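BH0493 protein (Bacillus halodurans C-125, PDB 2QEE) binds zinc and is probably a metal-dependent enzyme of the amidohydrolase superfamily. Local coordinates at residues Leu79-Glu82 against Glu83-Lys87; Asp113-Val116 against Tyr117-Tyr120; Ala122-Ser126 against Glu127-Asp131; Ile335-Glu338 against Met339-Arg343; Val402-Phe406 against Ser407-Trp411. One frame throughout, in Å; residues are numbered along the deposited sequence. Where two conformers were deposited one is given.

Contact 1: Leu79-Glu82 against Glu83-Lys87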
# COMPACT_ATOMS: atom_id res chain seq x y z
N LEU C 79 15.82 -31.07 7.79
CA LEU C 79 15.76 -30.02 8.80
C LEU C 79 14.58 -29.05 8.47
O LEU C 79 13.79 -28.68 9.36
CB LEU C 79 17.06 -29.22 8.81
CG LEU C 79 17.09 -28.09 9.87
CD1 LEU C 79 17.03 -28.61 11.30
CD2 LEU C 79 18.26 -27.13 9.66
N ILE C 80 14.53 -28.62 7.21
CA ILE C 80 13.46 -27.67 6.73
C ILE C 80 12.07 -28.29 6.96
O ILE C 80 11.18 -27.63 7.51
CB ILE C 80 13.71 -27.17 5.30
CG1 ILE C 80 14.97 -26.25 5.34
CG2 ILE C 80 12.44 -26.44 4.69
CD1 ILE C 80 15.54 -25.88 3.96
N TRP C 81 11.94 -29.58 6.65
CA TRP C 81 10.68 -30.29 6.86
C TRP C 81 10.27 -30.27 8.33
O TRP C 81 9.16 -29.87 8.70
CB TRP C 81 10.77 -31.74 6.34
CG TRP C 81 9.48 -32.46 6.36
CD1 TRP C 81 9.11 -33.44 7.22
CD2 TRP C 81 8.40 -32.31 5.42
NE1 TRP C 81 7.86 -33.92 6.90
CE2 TRP C 81 7.41 -33.26 5.79
CE3 TRP C 81 8.19 -31.51 4.30
CZ2 TRP C 81 6.20 -33.38 5.08
CZ3 TRP C 81 6.99 -31.62 3.60
CH2 TRP C 81 6.00 -32.54 4.01
N GLU C 82 11.18 -30.71 9.20
CA GLU C 82 10.89 -30.72 10.63
C GLU C 82 10.56 -29.32 11.19
O GLU C 82 9.58 -29.17 11.91
CB GLU C 82 12.09 -31.35 11.37
CG GLU C 82 11.94 -31.40 12.87
CD GLU C 82 10.87 -32.39 13.37
OE1 GLU C 82 10.40 -33.27 12.59
OE2 GLU C 82 10.49 -32.25 14.55
N GLU C 83 11.35 -28.30 10.82
CA GLU C 83 11.24 -26.99 11.47
C GLU C 83 10.04 -26.19 10.95
O GLU C 83 9.42 -25.48 11.71
CB GLU C 83 12.49 -26.15 11.21
CG GLU C 83 13.79 -26.77 11.86
CD GLU C 83 13.96 -26.39 13.34
OE1 GLU C 83 13.08 -25.72 13.91
OE2 GLU C 83 15.02 -26.73 13.94
N LEU C 84 9.74 -26.33 9.65
CA LEU C 84 8.67 -25.46 9.04
C LEU C 84 7.36 -26.19 8.77
O LEU C 84 6.35 -25.55 8.50
CB LEU C 84 9.18 -24.91 7.72
CG LEU C 84 10.37 -23.97 7.74
CD1 LEU C 84 10.60 -23.43 6.38
CD2 LEU C 84 10.26 -22.84 8.81
N PHE C 85 7.38 -27.52 8.77
CA PHE C 85 6.15 -28.26 8.54
C PHE C 85 5.67 -29.03 9.77
O PHE C 85 4.44 -29.20 9.98
CB PHE C 85 6.29 -29.23 7.35
CG PHE C 85 6.57 -28.56 6.04
CD1 PHE C 85 5.59 -28.57 5.05
CD2 PHE C 85 7.80 -27.95 5.77
CE1 PHE C 85 5.78 -27.94 3.81
CE2 PHE C 85 8.05 -27.34 4.56
CZ PHE C 85 7.02 -27.34 3.55
N ILE C 86 6.61 -29.62 10.53
CA ILE C 86 6.21 -30.44 11.68
C ILE C 86 6.08 -29.63 12.98
O ILE C 86 5.08 -29.74 13.69
CB ILE C 86 7.20 -31.69 11.85
CG1 ILE C 86 7.28 -32.50 10.55
CG2 ILE C 86 6.80 -32.58 12.99
CD1 ILE C 86 5.87 -32.95 9.99
N LYS C 87 7.08 -28.81 13.31
CA LYS C 87 7.11 -28.06 14.57
C LYS C 87 6.27 -26.78 14.53
O LYS C 87 5.99 -26.22 15.57
CB LYS C 87 8.56 -27.63 14.88
CG LYS C 87 9.47 -28.86 15.27
CD LYS C 87 10.88 -28.28 15.49
CE LYS C 87 11.83 -29.31 16.05
NZ LYS C 87 13.01 -28.55 16.63
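W81 and F85 stack one turn apart near the C-terminal end of helix 73-86, a local contact within one helix where its winding relaxes before the loop. The six-membered ring of W81 and the ring of F85 form an offset stack, centroids 4.5 Å apart and planes 17° from parallel. F85 CB also makes a CH-pi contact over the same indole face. W81 reaches this place with CG anti to the backbone N (chi1 -173°), which swings the indole along the helix toward F85, while I86 CD1 approaches W81 NE1 obliquely at 3.8 Å. Beside this pair the helix widens into a pi-type turn: W81 O accepts from both F85 N, 2.9 Å, and I86 N, 3.1 Å, and E82 O takes a bond from K87 N at 2.9 Å, five residues on. With an alanine at W81, F85 is likely to lose its stacking partner and a gap to open beside L48 of helix 44-48 and W391 of the second subunit, both of which pack on the indole. On another side of the helix, E83 CG lies 3.8 Å from L79 CD1. The E83 carboxylate is held mainly by a salt bridge to R88 and a hydrogen bond to T61, with K87 NZ only a long 3.8 Å from E83 OE2.

Contact 2: Asp113-Val116 against Tyr117-Tyr120; sequences DLQV and YREY
L114 packs over one face of the R118 guanidinium, with CD2 3.5 Å from NH2. The arginine chain runs extended from CG to NE, carrying the head group back along the helix to L114 and Q115. In the conformer given for Q115, its OE1 accepts from R118 NH1 at a short 2.6 Å, in the guanidinium plane, with the two flat groups turned 53° from each other; this bond may not be kept in the other conformer. One turn round, the Y117 ring sits against the start of the helix: D113 O lies over the middle of one face, 3.3 Å from Y117 CG, while also accepting from Y117 N at 3.0 Å. D113 is the N-cap, its OD1 taking V116 N at 3.2 Å from above the carboxylate plane. Farther out, D45 and D78 form salt bridges to R118, and D108 O bonds the Y117 hydroxyl. A methionine in place of R118 would probably leave D45 and D78 without their cationic mate and L114 without the flat group it covers. With two carboxylates beside it, the buried guanidinium is likely to keep its positive charge, and it ties the N-terminal part of helix 114-122 to helices 44-48 and 73-86.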
# COMPACT_ATOMS: atom_id res chain seq x y z
N ASP C 113 4.89 -38.23 4.74
CA ASP C 113 5.92 -39.28 4.58
C ASP C 113 6.95 -38.87 3.54
O ASP C 113 6.87 -39.24 2.38
CB ASP C 113 5.24 -40.60 4.22
CG ASP C 113 6.17 -41.80 4.37
OD1 ASP C 113 7.40 -41.63 4.43
OD2 ASP C 113 5.63 -42.92 4.39
N LEU C 114 7.95 -38.10 3.98
CA LEU C 114 8.96 -37.55 3.11
C LEU C 114 9.77 -38.68 2.41
O LEU C 114 10.16 -38.54 1.25
CB LEU C 114 9.85 -36.58 3.90
CG LEU C 114 10.93 -35.77 3.21
CD1 LEU C 114 10.41 -34.92 2.05
CD2 LEU C 114 11.71 -34.91 4.24
N GLN C 115 10.01 -39.78 3.12
CA GLN C 115 10.72 -40.89 2.48
C GLN C 115 9.91 -41.47 1.33
O GLN C 115 10.49 -41.74 0.27
CB GLN C 115 11.15 -41.98 3.48
CG GLN C 115 12.37 -41.59 4.31
CD GLN C 115 13.56 -41.06 3.48
OE1 GLN C 115 13.95 -39.91 3.64
NE2 GLN C 115 14.13 -41.89 2.60
N VAL C 116 8.61 -41.60 1.48
CA VAL C 116 7.76 -42.02 0.35
C VAL C 116 7.75 -41.01 -0.80
O VAL C 116 7.81 -41.39 -1.97
CB VAL C 116 6.36 -42.45 0.83
CG1 VAL C 116 5.36 -42.57 -0.33
CG2 VAL C 116 6.48 -43.80 1.61
N TYR C 117 7.79 -39.70 -0.47
CA TYR C 117 7.83 -38.68 -1.53
C TYR C 117 9.11 -38.80 -2.36
O TYR C 117 9.08 -38.72 -3.60
CB TYR C 117 7.63 -37.23 -0.96
CG TYR C 117 6.45 -37.02 -0.00
CD1 TYR C 117 5.27 -37.78 -0.10
CD2 TYR C 117 6.52 -36.01 1.00
CE1 TYR C 117 4.20 -37.56 0.79
CE2 TYR C 117 5.49 -35.79 1.88
CZ TYR C 117 4.32 -36.57 1.77
OH TYR C 117 3.29 -36.40 2.65
N ARG C 118 10.22 -39.01 -1.69
CA ARG C 118 11.49 -39.10 -2.35
C ARG C 118 11.50 -40.27 -3.31
O ARG C 118 12.06 -40.16 -4.41
CB ARG C 118 12.62 -39.22 -1.33
CG ARG C 118 12.94 -37.91 -0.61
CD ARG C 118 13.80 -38.11 0.64
NE ARG C 118 14.25 -36.79 1.13
CZ ARG C 118 14.48 -36.48 2.40
NH1 ARG C 118 14.37 -37.39 3.36
NH2 ARG C 118 14.86 -35.23 2.71
N GLU C 119 10.86 -41.37 -2.92
CA GLU C 119 10.80 -42.57 -3.80
C GLU C 119 10.20 -42.29 -5.18
O GLU C 119 10.62 -42.86 -6.17
CB GLU C 119 10.05 -43.73 -3.13
CG GLU C 119 10.71 -44.30 -1.86
CD GLU C 119 9.81 -45.30 -1.09
OE1 GLU C 119 10.22 -45.70 0.03
OE2 GLU C 119 8.72 -45.66 -1.58
N TYR C 120 9.22 -41.38 -5.23
CA TYR C 120 8.58 -41.01 -6.46
C TYR C 120 9.59 -40.51 -7.47
O TYR C 120 9.55 -40.86 -8.66
CB TYR C 120 7.48 -39.95 -6.19
CG TYR C 120 6.86 -39.34 -7.44
CD1 TYR C 120 5.68 -39.84 -7.99
CD2 TYR C 120 7.47 -38.26 -8.08
CE1 TYR C 120 5.14 -39.26 -9.18
CE2 TYR C 120 6.94 -37.69 -9.23
CZ TYR C 120 5.76 -38.19 -9.75
OH TYR C 120 5.31 -37.58 -10.90

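Contact 3: Ala122-Ser126 against Glu127-Asp131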
# COMPACT_ATOMS: atom_id res chain seq x y z
N ALA C 122 12.97 -40.72 -7.45
CA ALA C 122 14.11 -41.64 -7.62
C ALA C 122 13.89 -42.51 -8.84
O ALA C 122 14.86 -42.92 -9.49
CB ALA C 122 14.29 -42.52 -6.39
N LYS C 123 12.63 -42.76 -9.18
CA LYS C 123 12.31 -43.62 -10.32
C LYS C 123 12.01 -42.93 -11.65
O LYS C 123 11.41 -43.56 -12.53
CB LYS C 123 11.22 -44.65 -9.97
CG LYS C 123 10.04 -44.19 -9.19
CD LYS C 123 9.76 -45.24 -8.14
CE LYS C 123 8.29 -45.56 -8.04
NZ LYS C 123 7.99 -46.27 -6.75
N LYS C 124 12.44 -41.69 -11.83
CA LYS C 124 12.12 -40.96 -13.06
C LYS C 124 13.36 -40.34 -13.69
O LYS C 124 14.31 -40.03 -12.97
CB LYS C 124 11.11 -39.82 -12.76
CG LYS C 124 9.82 -40.27 -12.12
CD LYS C 124 8.81 -39.13 -12.06
CE LYS C 124 8.19 -38.89 -13.45
NZ LYS C 124 6.89 -38.17 -13.28
N THR C 125 13.33 -40.10 -14.99
CA THR C 125 14.32 -39.25 -15.62
C THR C 125 13.86 -37.79 -15.62
O THR C 125 12.68 -37.51 -15.44
CB THR C 125 14.55 -39.57 -17.09
OG1 THR C 125 13.36 -39.30 -17.85
CG2 THR C 125 15.00 -41.05 -17.28
N SER C 126 14.81 -36.90 -15.87
CA SER C 126 14.55 -35.47 -16.05
C SER C 126 13.50 -35.22 -17.13
O SER C 126 12.53 -34.48 -16.91
CB SER C 126 15.86 -34.78 -16.44
OG SER C 126 16.77 -34.88 -15.36
N GLU C 127 13.69 -35.88 -18.28
CA GLU C 127 12.81 -35.71 -19.44
C GLU C 127 11.38 -36.12 -19.07
O GLU C 127 10.40 -35.42 -19.41
CB GLU C 127 13.34 -36.51 -20.64
CG GLU C 127 14.55 -35.89 -21.33
CD GLU C 127 15.85 -36.11 -20.59
OE1 GLU C 127 15.89 -36.91 -19.62
OE2 GLU C 127 16.86 -35.47 -20.98
N GLU C 128 11.26 -37.23 -18.35
CA GLU C 128 9.93 -37.70 -17.89
C GLU C 128 9.29 -36.69 -16.92
O GLU C 128 8.09 -36.43 -17.01
CB GLU C 128 10.04 -39.04 -17.18
CG GLU C 128 10.36 -40.17 -18.14
CD GLU C 128 10.64 -41.49 -17.45
OE1 GLU C 128 11.09 -41.53 -16.28
OE2 GLU C 128 10.40 -42.52 -18.13
N GLN C 129 10.10 -36.16 -16.00
CA GLN C 129 9.56 -35.23 -14.98
C GLN C 129 9.12 -33.95 -15.64
O GLN C 129 8.09 -33.36 -15.25
CB GLN C 129 10.53 -34.99 -13.81
CG GLN C 129 9.92 -34.13 -12.65
CD GLN C 129 8.75 -34.81 -11.90
OE1 GLN C 129 8.13 -35.77 -12.40
NE2 GLN C 129 8.43 -34.30 -10.69
N VAL C 130 9.91 -33.46 -16.57
CA VAL C 130 9.49 -32.27 -17.36
C VAL C 130 8.13 -32.56 -18.03
O VAL C 130 7.21 -31.74 -17.95
CB VAL C 130 10.59 -31.83 -18.39
CG1 VAL C 130 10.06 -30.81 -19.34
CG2 VAL C 130 11.79 -31.25 -17.65
N ASP C 131 7.99 -33.70 -18.70
CA ASP C 131 6.70 -34.04 -19.31
C ASP C 131 5.56 -34.00 -18.30
O ASP C 131 4.53 -33.41 -18.56
CB ASP C 131 6.78 -35.41 -19.98
CG ASP C 131 7.53 -35.37 -21.29
OD1 ASP C 131 7.84 -34.27 -21.79
OD2 ASP C 131 7.80 -36.46 -21.84
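Reciprocal hydrogen bonds between T125 and E128 make a capping box at the start of helix 126-136. T125 OG1 accepts from E128 N at 3.0 Å, and E128 OE1 in turn accepts from T125 N, also at 3.0 Å and nearly straight at 167°. That second bond reaches the anti side of the carboxylate, 34° out of its plane. The threonine hydroxyl oxygen stands between the backbone N and the carbonyl carbon (chi1 65°), facing the amides of the first turn. Ordinary helical bonds follow, Q129 N to T125 O and V130 N to S126 O, the latter at 2.8 Å. A separate side-chain bond spans the junction: K124 NZ donates to Q129 OE1 at 2.8 Å, close to the line of the amide C=O. The lysine chain bends at chi3 to bring its ammonium there, where Y120 and T132 hydroxyls also bind it. Q129 NE2 is engaged by E362, and S126 OG by the indole N-H of W42. Both polar ends of the buried Q129 amide thus have partners, which fixes its rotation, while the E128 carboxylate probably gains from the positive end of the helix dipole and the cap closes off amides of the first turn.

Contact 4: Ile335-Glu338 against Met339-Arg343; sequences IINE and MTRMR
The R341 guanidinium meets N337 at its edge: NE donates to N337 OD1 at 2.9 Å, with the oxygen near the guanidinium plane. The amide plane is turned 60° from it, and the donor comes to OD1 from the flank, somewhat out of the amide plane, at a C=O...N angle of 114°. Water 1 lies at the same edge, donating to N337 OD1 at 2.8 Å and accepting from R341 NH2. N337 CG, anti to the backbone N (chi1 -180°), turns the amide toward the next turn. D381 of helix 363-388 forms a salt bridge to R341 NH2. The R343 guanidinium, farther along, has M339 CE over one face. I335 CG2 touches M339 SD at 3.5 Å, while I336 O is gripped twice, by T340 N and by T340 OG1 at 2.8 Å, from opposite faces of its carbonyl plane. E338 makes salt bridges with R305 of its own chain and R305 of the third subunit, close to a bound magnesium ion. This is the i to i+4 pattern of a regular alpha-helix, helix 333-347, at a subunit interface beside E334, which binds metal in this protein though none is bound to it in this chain.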
# COMPACT_ATOMS: atom_id res chain seq x y z
N ILE C 335 -0.47 -9.56 -2.00
CA ILE C 335 0.14 -8.64 -2.94
C ILE C 335 -0.27 -8.97 -4.37
O ILE C 335 -0.59 -8.06 -5.14
CB ILE C 335 1.70 -8.57 -2.74
CG1 ILE C 335 2.08 -8.17 -1.27
CG2 ILE C 335 2.32 -7.64 -3.84
CD1 ILE C 335 1.59 -6.79 -0.81
N ILE C 336 -0.24 -10.24 -4.74
CA ILE C 336 -0.72 -10.64 -6.09
C ILE C 336 -2.15 -10.09 -6.34
O ILE C 336 -2.43 -9.51 -7.40
CB ILE C 336 -0.71 -12.17 -6.27
CG1 ILE C 336 0.75 -12.72 -6.11
CG2 ILE C 336 -1.43 -12.53 -7.60
CD1 ILE C 336 0.70 -14.30 -5.95
N ASN C 337 -3.00 -10.22 -5.33
CA ASN C 337 -4.38 -9.76 -5.50
C ASN C 337 -4.41 -8.22 -5.71
O ASN C 337 -5.05 -7.69 -6.65
CB ASN C 337 -5.17 -10.12 -4.23
CG ASN C 337 -6.61 -9.66 -4.36
OD1 ASN C 337 -7.32 -10.12 -5.28
ND2 ASN C 337 -7.02 -8.77 -3.50
N GLU C 338 -3.79 -7.44 -4.81
CA GLU C 338 -3.84 -5.98 -4.99
C GLU C 338 -3.21 -5.54 -6.30
O GLU C 338 -3.78 -4.68 -6.99
CB GLU C 338 -3.29 -5.22 -3.79
CG GLU C 338 -1.74 -5.27 -3.65
CD GLU C 338 -1.24 -4.41 -2.43
OE1 GLU C 338 -0.09 -3.90 -2.47
OE2 GLU C 338 -1.99 -4.26 -1.43
N MET C 339 -2.07 -6.15 -6.69
CA MET C 339 -1.40 -5.74 -7.89
C MET C 339 -2.27 -6.05 -9.11
O MET C 339 -2.37 -5.22 -9.99
CB MET C 339 -0.07 -6.51 -8.00
CG MET C 339 1.04 -5.90 -7.11
SD MET C 339 2.56 -6.93 -7.29
CE MET C 339 2.92 -6.65 -9.05
N THR C 340 -2.84 -7.25 -9.19
CA THR C 340 -3.62 -7.68 -10.34
C THR C 340 -4.86 -6.78 -10.50
O THR C 340 -5.22 -6.42 -11.61
CB THR C 340 -3.93 -9.21 -10.24
OG1 THR C 340 -2.67 -9.93 -10.16
CG2 THR C 340 -4.71 -9.72 -11.45
N ARG C 341 -5.49 -6.41 -9.39
CA ARG C 341 -6.65 -5.53 -9.44
C ARG C 341 -6.27 -4.14 -9.92
O ARG C 341 -6.95 -3.57 -10.78
CB ARG C 341 -7.34 -5.49 -8.05
CG ARG C 341 -8.04 -6.83 -7.76
CD ARG C 341 -8.65 -6.92 -6.40
NE ARG C 341 -9.31 -8.24 -6.26
CZ ARG C 341 -10.56 -8.49 -6.71
NH1 ARG C 341 -11.33 -7.50 -7.24
NH2 ARG C 341 -11.05 -9.70 -6.59
N MET C 342 -5.21 -3.55 -9.37
CA MET C 342 -4.74 -2.22 -9.80
C MET C 342 -4.40 -2.24 -11.29
O MET C 342 -4.81 -1.36 -12.04
CB MET C 342 -3.50 -1.73 -9.01
CG MET C 342 -3.82 -1.43 -7.51
SD MET C 342 -2.38 -0.64 -6.76
CE MET C 342 -1.15 -1.96 -6.66
N ARG C 343 -3.73 -3.31 -11.69
CA ARG C 343 -3.32 -3.43 -13.08
C ARG C 343 -4.56 -3.52 -14.01
O ARG C 343 -4.63 -2.83 -15.01
CB ARG C 343 -2.43 -4.66 -13.25
CG ARG C 343 -1.05 -4.40 -12.65
CD ARG C 343 -0.29 -5.69 -12.54
NE ARG C 343 1.11 -5.40 -12.20
CZ ARG C 343 2.05 -6.35 -12.28
NH1 ARG C 343 1.72 -7.58 -12.63
NH2 ARG C 343 3.36 -6.06 -12.08
O HOH W 1 -9.44 -11.88 -5.25

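Contact 5: Val402-Phe406 against Ser407-Trp411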
# COMPACT_ATOMS: atom_id res chain seq x y z
N VAL C 402 -8.27 -14.45 -21.67
CA VAL C 402 -7.45 -15.31 -20.85
C VAL C 402 -6.18 -15.71 -21.64
O VAL C 402 -5.07 -15.70 -21.11
CB VAL C 402 -8.23 -16.54 -20.31
CG1 VAL C 402 -7.29 -17.59 -19.70
CG2 VAL C 402 -9.24 -16.07 -19.23
N ALA C 403 -6.37 -15.97 -22.94
CA ALA C 403 -5.21 -16.30 -23.78
C ALA C 403 -4.27 -15.08 -23.88
O ALA C 403 -3.04 -15.27 -23.89
CB ALA C 403 -5.68 -16.77 -25.17
N ASP C 404 -4.80 -13.87 -23.96
CA ASP C 404 -3.98 -12.67 -23.99
C ASP C 404 -3.14 -12.58 -22.72
O ASP C 404 -1.91 -12.44 -22.78
CB ASP C 404 -4.86 -11.41 -24.12
CG ASP C 404 -5.34 -11.19 -25.56
OD1 ASP C 404 -4.71 -11.73 -26.51
OD2 ASP C 404 -6.35 -10.47 -25.75
N LEU C 405 -3.80 -12.73 -21.59
CA LEU C 405 -3.12 -12.53 -20.31
C LEU C 405 -2.05 -13.60 -20.06
O LEU C 405 -0.99 -13.26 -19.55
CB LEU C 405 -4.12 -12.59 -19.14
CG LEU C 405 -5.11 -11.40 -19.16
CD1 LEU C 405 -6.24 -11.72 -18.20
CD2 LEU C 405 -4.38 -10.08 -18.72
N PHE C 406 -2.33 -14.88 -20.40
CA PHE C 406 -1.40 -15.98 -20.03
C PHE C 406 -0.38 -16.33 -21.11
O PHE C 406 0.57 -17.11 -20.84
CB PHE C 406 -2.12 -17.24 -19.54
CG PHE C 406 -2.76 -17.06 -18.18
CD1 PHE C 406 -2.05 -17.31 -17.01
CD2 PHE C 406 -4.09 -16.65 -18.08
CE1 PHE C 406 -2.63 -17.11 -15.75
CE2 PHE C 406 -4.67 -16.45 -16.84
CZ PHE C 406 -3.95 -16.72 -15.67
N SER C 407 -0.57 -15.76 -22.31
CA SER C 407 0.30 -16.14 -23.44
C SER C 407 0.50 -15.11 -24.53
O SER C 407 1.63 -14.68 -24.83
CB SER C 407 -0.20 -17.45 -24.07
OG SER C 407 0.70 -17.84 -25.10
N ARG C 408 -0.59 -14.68 -25.14
CA ARG C 408 -0.47 -13.87 -26.36
C ARG C 408 0.12 -12.49 -26.15
O ARG C 408 0.80 -12.01 -27.03
CB ARG C 408 -1.81 -13.72 -27.08
CG ARG C 408 -2.47 -15.03 -27.37
CD ARG C 408 -3.81 -14.86 -28.14
NE ARG C 408 -4.43 -16.17 -28.34
CZ ARG C 408 -5.71 -16.38 -28.64
NH1 ARG C 408 -6.58 -15.38 -28.76
NH2 ARG C 408 -6.13 -17.64 -28.79
N ASN C 409 -0.13 -11.85 -25.00
CA ASN C 409 0.41 -10.51 -24.78
C ASN C 409 1.93 -10.57 -24.76
O ASN C 409 2.57 -9.66 -25.29
CB ASN C 409 -0.05 -9.90 -23.43
CG ASN C 409 -1.50 -9.44 -23.46
OD1 ASN C 409 -2.10 -9.27 -24.54
ND2 ASN C 409 -2.07 -9.16 -22.22
N PHE C 410 2.46 -11.68 -24.29
CA PHE C 410 3.92 -11.78 -24.20
C PHE C 410 4.45 -11.95 -25.65
O PHE C 410 5.31 -11.17 -26.11
CB PHE C 410 4.37 -12.96 -23.37
CG PHE C 410 5.86 -13.21 -23.45
CD1 PHE C 410 6.75 -12.32 -22.80
CD2 PHE C 410 6.38 -14.28 -24.17
CE1 PHE C 410 8.15 -12.50 -22.87
CE2 PHE C 410 7.79 -14.50 -24.23
CZ PHE C 410 8.69 -13.60 -23.58
N TRP C 411 3.91 -12.92 -26.37
CA TRP C 411 4.51 -13.17 -27.75
C TRP C 411 4.32 -11.98 -28.65
O TRP C 411 5.17 -11.64 -29.49
CB TRP C 411 3.90 -14.43 -28.34
CG TRP C 411 4.30 -15.62 -27.53
CD1 TRP C 411 3.50 -16.38 -26.72
CD2 TRP C 411 5.61 -16.15 -27.43
NE1 TRP C 411 4.26 -17.39 -26.14
CE2 TRP C 411 5.57 -17.23 -26.54
CE3 TRP C 411 6.86 -15.79 -28.01
CZ2 TRP C 411 6.70 -18.01 -26.23
CZ3 TRP C 411 8.00 -16.58 -27.67
CH2 TRP C 411 7.90 -17.66 -26.81
O HOH W 2 1.07 -12.93 -22.00
O HOH W 3 -6.05 -12.57 -28.62
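Backbone bonds between A403 and R408 and between D404 and N409 mark a wider pi-type turn midway along helix 395-414. R408 N donates to A403 O at 2.8 Å and nearly straight, 172°, while S407 N reaches the same oxygen only weakly. N409 N donates to D404 O at 2.9 Å. The short axes on the two sides differ in direction by 51°, a local bend at the wide turn. Packing comes from A403, whose methyl CB lies over the centre of one face of the R408 guanidinium, 3.5 Å from CZ. R408 is extended from CG to NE, which lays the head group back over that methyl. Its charge meets D404 through water: water 3 donates to D404 OD1 at 2.6 Å and accepts from R408 NH1 at 2.9 Å, lying in the guanidinium plane. D404 OD1 touches the aliphatic part of R408, CD at 3.6 Å, while the charged atoms themselves are not in contact. The N409 amide packs beside D404, its OD1 3.5 Å from D404 CB, and its ND2 donates to the carbonyls of T349 and F351. F406 packs on V19 of helix 8-21, on W368 and I375 of helix 363-388, and on V24 of strand 24-26, whereas D404 and N409 touch R88 and W60 of the third subunit.

Contacts 1, 2 and 3 follow one another along the chain. Contacts 1 and 2 have centres 15 Å apart and touch where W81 CH2 packs 3.9 Å from Y117 CE2. Contacts 2 and 3, also 15 Å between centres, meet where Y120 OH lies 3.7 Å from Q129 OE1. Contacts 4 and 5 sit apart from these, their centres 17 Å from each other and nearest atoms about 7 Å, and both touch the third subunit. Contact 4 is the one beside metal sites: the E338 side chain is about 4 Å from a bound magnesium ion, and that of I336 about 11 Å from that of D357, which binds zinc with H28 and H30. Contacts 1, 2, 3 and 5 lie away from the metal-binding residues.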